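Local coordinates for porphyranase B (Zobellia galactanivorans, PDB 3JUU), which hydrolyses the sulfated red-algal polysaccharide porphyran at the linkages between beta-D-galactopyranose and alpha-L-galactopyranose-6-sulfate, at residues E113-K118 with A197-H202. Residues are numbered along the deposited sequence.
Sequences EMKANK and AYEDFH
E113-K115 finish a strand; A116 and N117 stay extended and K118 does not, while A197-E199 have helical backbone angles without helical hydrogen bonds and D200-H202 straighten into the next strand. M114 and H202 form an antiparallel hydrogen-bonded pair (M114 N to H202 O 2.9 Å, H202 N to M114 O 3.0 Å), side chains on the same face. Beyond it the turn bends the partner chain out of register, yet A116 N reaches A197 O at 3.0 Å. A water bridges M114 O (2.9 Å) and A197 O (2.8 Å).

Two CH-pi contacts use lysine aliphatic chains: K115 CB lies 3.7 Å from the F201 ring centroid and K118 CG 3.6 Å from that of Y198; both sit over a ring face, the ammonium ends further out. All four chi angles of K118 are t, running it across its ring; K115 is t at chi1 and chi2. Small A116 lets the backbones close in, its CB 3.6 Å from A197 CB.

This pairing belongs to the GH16 beta-sandwich jelly roll. Strand 108-115 runs between strands 202-210 and 264-276; H202 ND1 hydrogen-bonds to D219, E113 OE1 to N268, and A116 and A197 both touch S149 of strand 141-150.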
ATOM      1  N   GLU A 113      -6.488   8.263  -1.324  1.00  9.12           N
ATOM      2  CA  GLU A 113      -6.437   9.308  -0.373  1.00  8.59           C
ATOM      3  C   GLU A 113      -6.491   8.638   0.997  1.00  9.86           C
ATOM      4  O   GLU A 113      -7.513   8.011   1.317  1.00 10.25           O
ATOM      5  CB  GLU A 113      -7.653  10.284  -0.537  1.00  9.55           C
ATOM      6  CG  GLU A 113      -7.562  11.461   0.415  1.00 10.25           C
ATOM      7  CD  GLU A 113      -8.607  12.504   0.073  1.00 20.44           C
ATOM      8  OE1 GLU A 113      -9.800  12.241   0.247  1.00 14.27           O
ATOM      9  OE2 GLU A 113      -8.235  13.560  -0.435  1.00 23.48           O
ATOM     10  N   MET A 114      -5.428   8.794   1.788  1.00  8.59           N
ATOM     11  CA  MET A 114      -5.300   7.971   2.997  1.00  9.19           C
ATOM     12  C   MET A 114      -4.868   8.852   4.162  1.00  8.86           C
ATOM     13  O   MET A 114      -4.001   9.763   4.007  1.00 11.41           O
ATOM     14  CB  MET A 114      -4.277   6.814   2.728  1.00  9.09           C
ATOM     15  CG  MET A 114      -4.031   5.800   3.882  1.00  8.81           C
ATOM     16  SD  MET A 114      -2.452   4.854   3.797  1.00 19.94           S
ATOM     17  CE  MET A 114      -2.407   6.214   4.823  1.00  6.95           C
ATOM     18  N   LYS A 115      -5.412   8.542   5.332  1.00  8.12           N
ATOM     19  CA  LYS A 115      -4.862   9.075   6.571  1.00  9.28           C
ATOM     20  C   LYS A 115      -4.354   7.893   7.380  1.00  9.01           C
ATOM     21  O   LYS A 115      -5.081   6.872   7.558  1.00  9.67           O
ATOM     22  CB  LYS A 115      -5.946   9.875   7.342  1.00 10.45           C
ATOM     23  CG  LYS A 115      -5.523  10.247   8.736  1.00 11.08           C
ATOM     24  CD  LYS A 115      -6.691  10.852   9.596  1.00 21.33           C
ATOM     25  CE  LYS A 115      -7.058  12.212   9.260  1.00 27.95           C
ATOM     26  NZ  LYS A 115      -8.274  12.498  10.138  1.00 30.92           N
ATOM     27  N   ALA A 116      -3.124   7.983   7.850  1.00 10.63           N
ATOM     28  CA  ALA A 116      -2.550   6.837   8.524  1.00  9.05           C
ATOM     29  C   ALA A 116      -3.144   6.678   9.935  1.00  9.66           C
ATOM     30  O   ALA A 116      -3.673   7.675  10.540  1.00  7.94           O
ATOM     31  CB  ALA A 116      -0.976   6.964   8.624  1.00  8.47           C
ATOM     32  N   ASN A 117      -3.059   5.447  10.450  1.00  8.70           N
ATOM     33  CA  ASN A 117      -3.324   5.242  11.897  1.00  9.90           C
ATOM     34  C   ASN A 117      -2.189   5.814  12.702  1.00 10.14           C
ATOM     35  O   ASN A 117      -1.089   5.912  12.216  1.00  9.05           O
ATOM     36  CB  ASN A 117      -3.667   3.783  12.247  1.00  9.93           C
ATOM     37  CG  ASN A 117      -2.474   2.850  12.153  1.00  8.05           C
ATOM     38  OD1 ASN A 117      -1.528   2.968  12.945  1.00 10.16           O
ATOM     39  ND2 ASN A 117      -2.535   1.898  11.242  1.00  9.71           N
ATOM     40  N   LYS A 118      -2.459   6.159  13.959  1.00  9.73           N
ATOM     41  CA  LYS A 118      -1.483   6.730  14.893  1.00 10.51           C
ATOM     42  C   LYS A 118      -0.874   5.662  15.855  1.00 13.17           C
ATOM     43  O   LYS A 118      -0.632   5.917  17.057  1.00 17.55           O
ATOM     44  CB  LYS A 118      -2.245   7.788  15.707  1.00 10.82           C
ATOM     45  CG  LYS A 118      -1.310   8.704  16.467  1.00 11.19           C
ATOM     46  CD  LYS A 118      -2.220   9.856  17.126  1.00 15.64           C
ATOM     47  CE  LYS A 118      -1.294  10.767  17.907  1.00 20.96           C
ATOM     48  NZ  LYS A 118      -2.032  11.830  18.624  1.00 24.33           N
ATOM     49  N   ALA A 197       1.728  11.557   9.049  1.00  9.51           N
ATOM     50  CA  ALA A 197       0.862  10.855   8.164  1.00 10.53           C
ATOM     51  C   ALA A 197      -0.519  10.617   8.753  1.00  9.00           C
ATOM     52  O   ALA A 197      -1.500  10.471   7.981  1.00  8.95           O
ATOM     53  CB  ALA A 197       1.503   9.478   7.753  1.00 10.71           C
ATOM     54  N   TYR A 198      -0.583  10.501  10.093  1.00 10.85           N
ATOM     55  CA  TYR A 198      -1.887  10.327  10.749  1.00 10.99           C
ATOM     56  C   TYR A 198      -2.644  11.628  10.985  1.00 12.55           C
ATOM     57  O   TYR A 198      -3.798  11.575  11.463  1.00 12.18           O
ATOM     58  CB  TYR A 198      -1.763   9.598  12.126  1.00 10.23           C
ATOM     59  CG  TYR A 198      -0.827  10.287  13.110  1.00 10.25           C
ATOM     60  CD1 TYR A 198      -1.250  11.423  13.884  1.00 12.08           C
ATOM     61  CD2 TYR A 198       0.501   9.820  13.253  1.00 10.13           C
ATOM     62  CE1 TYR A 198      -0.336  12.045  14.804  1.00 15.25           C
ATOM     63  CE2 TYR A 198       1.391  10.429  14.147  1.00 14.72           C
ATOM     64  CZ  TYR A 198       0.960  11.536  14.884  1.00 18.39           C
ATOM     65  OH  TYR A 198       1.865  12.084  15.757  1.00 22.85           O
ATOM     66  N   GLU A 199      -2.028  12.779  10.722  1.00 13.53           N
ATOM     67  CA  GLU A 199      -2.708  14.085  11.056  1.00 15.69           C
ATOM     68  C   GLU A 199      -3.653  14.540   9.962  1.00 16.11           C
ATOM     69  O   GLU A 199      -4.679  15.216  10.244  1.00 15.21           O
ATOM     70  CB  GLU A 199      -1.701  15.209  11.294  1.00 16.28           C
ATOM     71  CG  GLU A 199      -1.045  15.132  12.608  1.00 20.64           C
ATOM     72  CD  GLU A 199       0.143  16.096  12.831  1.00 25.09           C
ATOM     73  OE1 GLU A 199       0.832  16.639  11.858  1.00 22.25           O
ATOM     74  OE2 GLU A 199       0.443  16.213  14.059  1.00 26.66           O
ATOM     75  N   ASP A 200      -3.350  14.179   8.719  1.00 13.64           N
ATOM     76  CA  ASP A 200      -4.154  14.685   7.596  1.00 14.21           C
ATOM     77  C   ASP A 200      -4.301  13.595   6.598  1.00 13.50           C
ATOM     78  O   ASP A 200      -3.422  12.687   6.516  1.00 12.64           O
ATOM     79  CB  ASP A 200      -3.393  15.843   6.910  1.00 15.60           C
ATOM     80  CG  ASP A 200      -2.937  16.934   7.892  1.00 24.78           C
ATOM     81  OD1 ASP A 200      -3.840  17.692   8.286  1.00 24.50           O
ATOM     82  OD2 ASP A 200      -1.699  17.031   8.244  1.00 27.50           O
ATOM     83  N   PHE A 201      -5.343  13.691   5.756  1.00 13.01           N
ATOM     84  CA  PHE A 201      -5.356  12.898   4.537  1.00 12.96           C
ATOM     85  C   PHE A 201      -4.277  13.411   3.544  1.00 12.62           C
ATOM     86  O   PHE A 201      -4.011  14.608   3.474  1.00 14.00           O
ATOM     87  CB  PHE A 201      -6.719  12.922   3.845  1.00 12.66           C
ATOM     88  CG  PHE A 201      -7.745  12.087   4.549  1.00 12.37           C
ATOM     89  CD1 PHE A 201      -7.832  10.728   4.267  1.00  9.49           C
ATOM     90  CD2 PHE A 201      -8.557  12.643   5.535  1.00 14.99           C
ATOM     91  CE1 PHE A 201      -8.749   9.885   4.932  1.00 14.79           C
ATOM     92  CE2 PHE A 201      -9.484  11.829   6.212  1.00 15.02           C
ATOM     93  CZ  PHE A 201      -9.568  10.445   5.914  1.00 14.13           C
ATOM     94  N   HIS A 202      -3.703  12.483   2.774  1.00 12.10           N
ATOM     95  CA  HIS A 202      -2.853  12.861   1.635  1.00 11.32           C
ATOM     96  C   HIS A 202      -3.252  11.994   0.475  1.00 10.47           C
ATOM     97  O   HIS A 202      -3.771  10.883   0.639  1.00 10.78           O
ATOM     98  CB  HIS A 202      -1.334  12.680   2.014  1.00 10.14           C
ATOM     99  CG  HIS A 202      -0.839  13.669   3.026  1.00 11.62           C
ATOM    100  ND1 HIS A 202      -0.379  14.934   2.682  1.00 13.15           N
ATOM    101  CD2 HIS A 202      -0.754  13.593   4.386  1.00 11.21           C
ATOM    102  CE1 HIS A 202       0.013  15.570   3.785  1.00 12.61           C
ATOM    103  NE2 HIS A 202      -0.216  14.779   4.824  1.00 12.96           N
TER
HETATM  104  O   HOH W   1      -1.454  10.141   5.232  1.00 10.54           O